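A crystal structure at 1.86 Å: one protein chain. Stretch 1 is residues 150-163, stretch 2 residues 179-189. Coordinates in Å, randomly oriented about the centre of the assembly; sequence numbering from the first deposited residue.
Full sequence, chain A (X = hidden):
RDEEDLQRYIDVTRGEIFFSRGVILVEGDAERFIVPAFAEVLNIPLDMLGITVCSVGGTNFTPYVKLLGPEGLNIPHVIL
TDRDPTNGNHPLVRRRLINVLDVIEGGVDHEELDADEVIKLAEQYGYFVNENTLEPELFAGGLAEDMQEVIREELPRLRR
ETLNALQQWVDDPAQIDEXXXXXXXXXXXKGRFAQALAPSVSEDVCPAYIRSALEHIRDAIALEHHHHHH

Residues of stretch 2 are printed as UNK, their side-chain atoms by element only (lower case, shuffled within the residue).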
# COMPACT_ATOMS: atom_id res chain seq x y z
N VAL A 150 -11.72 12.87 10.79
CA VAL A 150 -11.34 13.43 9.50
C VAL A 150 -12.58 13.66 8.63
O VAL A 150 -12.77 14.75 8.08
CB VAL A 150 -10.33 12.52 8.78
CG1 VAL A 150 -10.03 13.06 7.39
CG2 VAL A 150 -9.03 12.41 9.60
N ILE A 151 -13.43 12.64 8.51
CA ILE A 151 -14.60 12.76 7.64
C ILE A 151 -15.45 13.96 8.06
O ILE A 151 -15.82 14.79 7.23
CB ILE A 151 -15.41 11.45 7.66
CG1 ILE A 151 -14.60 10.34 6.98
CG2 ILE A 151 -16.77 11.64 6.96
CD1 ILE A 151 -15.16 8.94 7.21
N ARG A 152 -15.73 14.08 9.36
CA ARG A 152 -16.58 15.16 9.83
C ARG A 152 -15.91 16.52 9.69
O ARG A 152 -16.60 17.53 9.49
CB ARG A 152 -16.99 14.90 11.28
CG ARG A 152 -18.06 13.83 11.38
CD ARG A 152 -18.47 13.50 12.82
NE ARG A 152 -18.34 14.63 13.74
CZ ARG A 152 -19.07 15.74 13.70
NH1 ARG A 152 -19.99 15.92 12.76
NH2 ARG A 152 -18.86 16.70 14.60
N GLU A 153 -14.58 16.58 9.75
CA GLU A 153 -13.91 17.85 9.51
C GLU A 153 -13.86 18.20 8.03
O GLU A 153 -13.92 19.38 7.67
CB GLU A 153 -12.49 17.84 10.08
CG GLU A 153 -11.92 19.25 10.21
CD GLU A 153 -10.47 19.28 10.65
OE1 GLU A 153 -10.12 18.60 11.64
OE2 GLU A 153 -9.69 19.99 9.99
N GLU A 154 -13.74 17.20 7.16
CA GLU A 154 -13.67 17.48 5.73
C GLU A 154 -15.06 17.66 5.12
O GLU A 154 -15.20 18.35 4.10
CB GLU A 154 -12.94 16.34 5.02
CG GLU A 154 -11.45 16.28 5.33
CD GLU A 154 -10.72 17.49 4.81
OE1 GLU A 154 -11.06 17.95 3.69
OE2 GLU A 154 -9.81 17.99 5.51
N LEU A 155 -16.08 17.03 5.72
CA LEU A 155 -17.46 17.07 5.24
C LEU A 155 -18.34 17.56 6.38
O LEU A 155 -19.05 16.77 7.01
CB LEU A 155 -17.91 15.69 4.76
CG LEU A 155 -17.04 15.03 3.68
CD1 LEU A 155 -17.59 13.64 3.30
CD2 LEU A 155 -16.92 15.94 2.48
N PRO A 156 -18.31 18.86 6.68
CA PRO A 156 -18.92 19.34 7.92
C PRO A 156 -20.43 19.51 7.87
O PRO A 156 -21.04 19.81 8.90
CB PRO A 156 -18.20 20.68 8.15
CG PRO A 156 -17.91 21.17 6.77
CD PRO A 156 -17.65 19.94 5.93
N ARG A 157 -21.06 19.29 6.72
CA ARG A 157 -22.51 19.39 6.60
C ARG A 157 -23.13 18.06 6.16
O ARG A 157 -24.10 18.02 5.39
CB ARG A 157 -22.88 20.52 5.64
CG ARG A 157 -22.78 21.92 6.27
CD ARG A 157 -22.54 23.03 5.25
NE ARG A 157 -21.27 22.87 4.54
CZ ARG A 157 -20.12 23.45 4.90
NH1 ARG A 157 -20.08 24.24 5.97
NH2 ARG A 157 -19.02 23.24 4.18
N LEU A 158 -22.58 16.95 6.65
CA LEU A 158 -23.19 15.65 6.39
C LEU A 158 -24.58 15.58 7.01
O LEU A 158 -24.81 16.08 8.12
CB LEU A 158 -22.32 14.51 6.95
CG LEU A 158 -21.07 14.14 6.14
CD1 LEU A 158 -20.25 13.09 6.86
CD2 LEU A 158 -21.45 13.68 4.72
N ARG A 159 -25.51 14.97 6.28
CA ARG A 159 -26.86 14.79 6.80
C ARG A 159 -26.83 13.89 8.03
O ARG A 159 -25.96 13.04 8.19
CB ARG A 159 -27.76 14.19 5.73
CG ARG A 159 -27.95 15.11 4.54
CD ARG A 159 -28.48 14.35 3.35
NE ARG A 159 -29.87 13.97 3.54
CZ ARG A 159 -30.64 13.47 2.58
NH1 ARG A 159 -31.91 13.16 2.83
NH2 ARG A 159 -30.14 13.28 1.37
N ARG A 160 -27.83 14.09 8.90
CA ARG A 160 -27.86 13.39 10.18
C ARG A 160 -27.89 11.87 9.98
O ARG A 160 -27.29 11.12 10.75
CB ARG A 160 -29.05 13.86 11.01
CG ARG A 160 -29.40 12.99 12.20
CD ARG A 160 -28.47 13.24 13.40
NE ARG A 160 -27.79 14.54 13.37
CZ ARG A 160 -26.68 14.82 14.05
NH1 ARG A 160 -26.11 13.89 14.81
NH2 ARG A 160 -26.13 16.03 13.97
N GLU A 161 -28.57 11.41 8.93
CA GLU A 161 -28.59 9.97 8.64
C GLU A 161 -27.18 9.43 8.44
O GLU A 161 -26.83 8.37 8.96
CB GLU A 161 -29.44 9.70 7.39
CG GLU A 161 -30.95 9.74 7.63
CD GLU A 161 -31.58 11.09 7.29
OE1 GLU A 161 -30.90 12.14 7.44
OE2 GLU A 161 -32.76 11.10 6.86
N THR A 162 -26.36 10.16 7.68
CA THR A 162 -25.01 9.70 7.40
C THR A 162 -24.14 9.77 8.64
O THR A 162 -23.32 8.88 8.89
CB THR A 162 -24.40 10.52 6.27
OG1 THR A 162 -25.19 10.35 5.09
CG2 THR A 162 -22.97 10.08 5.99
N LEU A 163 -24.31 10.83 9.43
CA LEU A 163 -23.61 10.92 10.71
C LEU A 163 -23.96 9.74 11.61
O LEU A 163 -23.08 9.17 12.27
CB LEU A 163 -23.94 12.24 11.40
CG LEU A 163 -23.35 13.45 10.68
CD1 LEU A 163 -23.77 14.75 11.35
CD2 LEU A 163 -21.83 13.32 10.65
N UNK A 179 -19.49 0.69 0.94
CA UNK A 179 -19.74 1.56 -0.20
C UNK A 179 -19.82 3.01 0.24
O UNK A 179 -19.21 3.89 -0.37
c UNK A 179 -20.85 -0.19 -1.68
o UNK A 179 -21.87 -0.85 -1.97
o UNK A 179 -19.71 -0.58 -1.99
c UNK A 179 -21.02 1.13 -0.93
N UNK A 180 -20.55 3.26 1.33
CA UNK A 180 -20.72 4.63 1.78
C UNK A 180 -19.42 5.19 2.35
O UNK A 180 -19.08 6.36 2.09
c UNK A 180 -21.84 4.70 2.82
c UNK A 180 -23.32 6.07 4.33
c UNK A 180 -22.55 6.99 2.12
c UNK A 180 -22.18 6.11 3.31
N UNK A 181 -18.68 4.38 3.12
CA UNK A 181 -17.38 4.82 3.61
C UNK A 181 -16.49 5.26 2.46
O UNK A 181 -15.94 6.37 2.48
c UNK A 181 -15.30 5.20 5.82
c UNK A 181 -15.28 4.02 4.87
c UNK A 181 -16.71 3.70 4.42
c UNK A 181 -14.61 2.79 5.52
N UNK A 182 -16.33 4.40 1.45
CA UNK A 182 -15.45 4.76 0.35
C UNK A 182 -16.02 5.91 -0.46
O UNK A 182 -15.25 6.71 -1.00
c UNK A 182 -14.42 2.46 0.24
c UNK A 182 -14.27 1.20 -0.59
c UNK A 182 -15.20 3.54 -0.53
c UNK A 182 -13.06 2.98 0.68
N UNK A 183 -17.35 6.03 -0.55
CA UNK A 183 -17.95 7.18 -1.21
C UNK A 183 -17.55 8.48 -0.51
O UNK A 183 -17.17 9.46 -1.15
n UNK A 183 -21.86 6.22 -2.65
n UNK A 183 -23.54 5.86 -1.12
c UNK A 183 -22.71 5.40 -2.04
c UNK A 183 -21.73 7.64 -2.35
c UNK A 183 -19.48 7.02 -1.26
c UNK A 183 -20.22 8.03 -2.13
n UNK A 183 -22.73 4.11 -2.37
N UNK A 184 -17.61 8.50 0.81
CA UNK A 184 -17.22 9.71 1.53
C UNK A 184 -15.73 10.01 1.34
O UNK A 184 -15.34 11.16 1.09
c UNK A 184 -19.06 9.35 3.29
c UNK A 184 -19.92 10.54 2.80
c UNK A 184 -19.33 9.05 4.77
c UNK A 184 -17.56 9.57 3.01
N UNK A 185 -14.88 8.98 1.43
CA UNK A 185 -13.44 9.20 1.27
C UNK A 185 -13.12 9.71 -0.13
O UNK A 185 -12.32 10.63 -0.30
c UNK A 185 -11.22 8.03 1.17
c UNK A 185 -12.67 7.91 1.61
c UNK A 185 -12.78 7.61 3.11
c UNK A 185 -12.24 6.21 3.51
N UNK A 186 -13.74 9.12 -1.16
CA UNK A 186 -13.51 9.60 -2.52
C UNK A 186 -14.03 11.03 -2.71
O UNK A 186 -13.43 11.81 -3.47
o UNK A 186 -12.71 10.02 -6.59
c UNK A 186 -14.15 8.63 -3.52
o UNK A 186 -11.97 8.37 -5.32
c UNK A 186 -12.87 9.18 -5.67
c UNK A 186 -14.23 9.12 -4.96
N UNK A 187 -15.10 11.41 -2.01
CA UNK A 187 -15.57 12.79 -2.11
C UNK A 187 -14.56 13.76 -1.50
O UNK A 187 -14.31 14.84 -2.05
n UNK A 187 -19.81 13.29 -1.71
n UNK A 187 -21.09 12.87 0.14
c UNK A 187 -19.01 14.32 -1.06
c UNK A 187 -20.78 12.62 -1.12
c UNK A 187 -16.94 12.92 -1.43
n UNK A 187 -21.44 11.68 -1.79
c UNK A 187 -17.58 14.31 -1.58
N UNK A 188 -13.95 13.38 -0.38
CA UNK A 188 -12.89 14.21 0.20
C UNK A 188 -11.67 14.24 -0.71
O UNK A 188 -11.00 15.27 -0.84
c UNK A 188 -11.30 14.35 2.17
c UNK A 188 -13.62 13.01 3.82
c UNK A 188 -12.55 13.66 1.59
c UNK A 188 -13.76 13.78 2.51
N UNK A 189 -11.39 13.14 -1.40
CA UNK A 189 -10.15 12.97 -2.12
C UNK A 189 -9.32 11.91 -1.42
O UNK A 189 -9.04 12.04 -0.23

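Position 179 carries two carbons, the second bearing two oxygens, and lies far from stretch 1 on an exposed helical turn; it is Asp179.

Position 180 has four carbons forked at the second, and one tip carbon approaches Thr162 CG2. This is Leu180, with CD2 4.4 Å from Thr162 CG2.

Position 181 has the same four-carbon fork. Its CA-to-CB bond points away, yet a fork tip returns to Ile151. It is Leu181, whose t, p rotamer leaves its CD1 4.0 Å from Ile151 CD1.

Position 182 again shows four carbons forked at the second, here out of reach of stretch 1: Leu182.

Position 183 runs three carbons, a nitrogen, then a carbon carrying two more nitrogens. This guanidinium chain is exposed and touches nothing on stretch 1: Arg183.

Position 184 has four carbons forked at the second; its CA-to-CB bond points toward stretch 1, and it is buried among Ile151, Leu155, Leu158 and Thr162. It is Leu184. Its CD2 lies 3.9 Å from Leu155 CD1 and 4.0 Å from Leu158 CD2, while its CD1 lies 4.0 Å from Thr162 CG2 and 4.2 Å from Ile151 CG2.

Position 185 also has four carbons, but the fork is at the first and one arm is two carbons long. That marks Ile185, buried, its CA-to-CB bond sideways, without a close contact here.

Position 186 has three carbons, the third bearing two oxygens, and is exposed: Glu186.

Position 187 repeats the guanidinium pattern, and its carbon stem skirts Leu155. In Arg187 the CD lies 4.4 Å from Leu155 CD2.

Position 188 forks at the first carbon with one two-carbon arm, which reaches Ile151, Glu154 and Leu155. It is Ile188: CD1 sits 3.6 Å from Glu154 CB and 4.0 Å from Ile151 CA, and CG1 lies 3.7 Å from Leu155 CG.

Position 189 has no side-chain atoms. At phi 111° and psi 123° a CB would be jammed against the preceding carbonyl O, so the backbone itself calls for Gly189, which ends the helix.

The contact works by apolar packing, with no hydrogen bond between the stretches. Leu180, Leu184 and Ile188, spaced four apart, present one helical face, and the helices of residues 150-154 and 179-188 cross at 48°. Stretch 1 leaves its helix at Leu155, turns through Leu158 and starts a new helix. The rule is one leucine of stretch 2, Leu184, that meets the helix, the turn and the new helix of stretch 1; Ile188 has the most area covered by the other stretch, and charged groups stay outside.

Stretch 2 (179-189) DLLLRLIERIG
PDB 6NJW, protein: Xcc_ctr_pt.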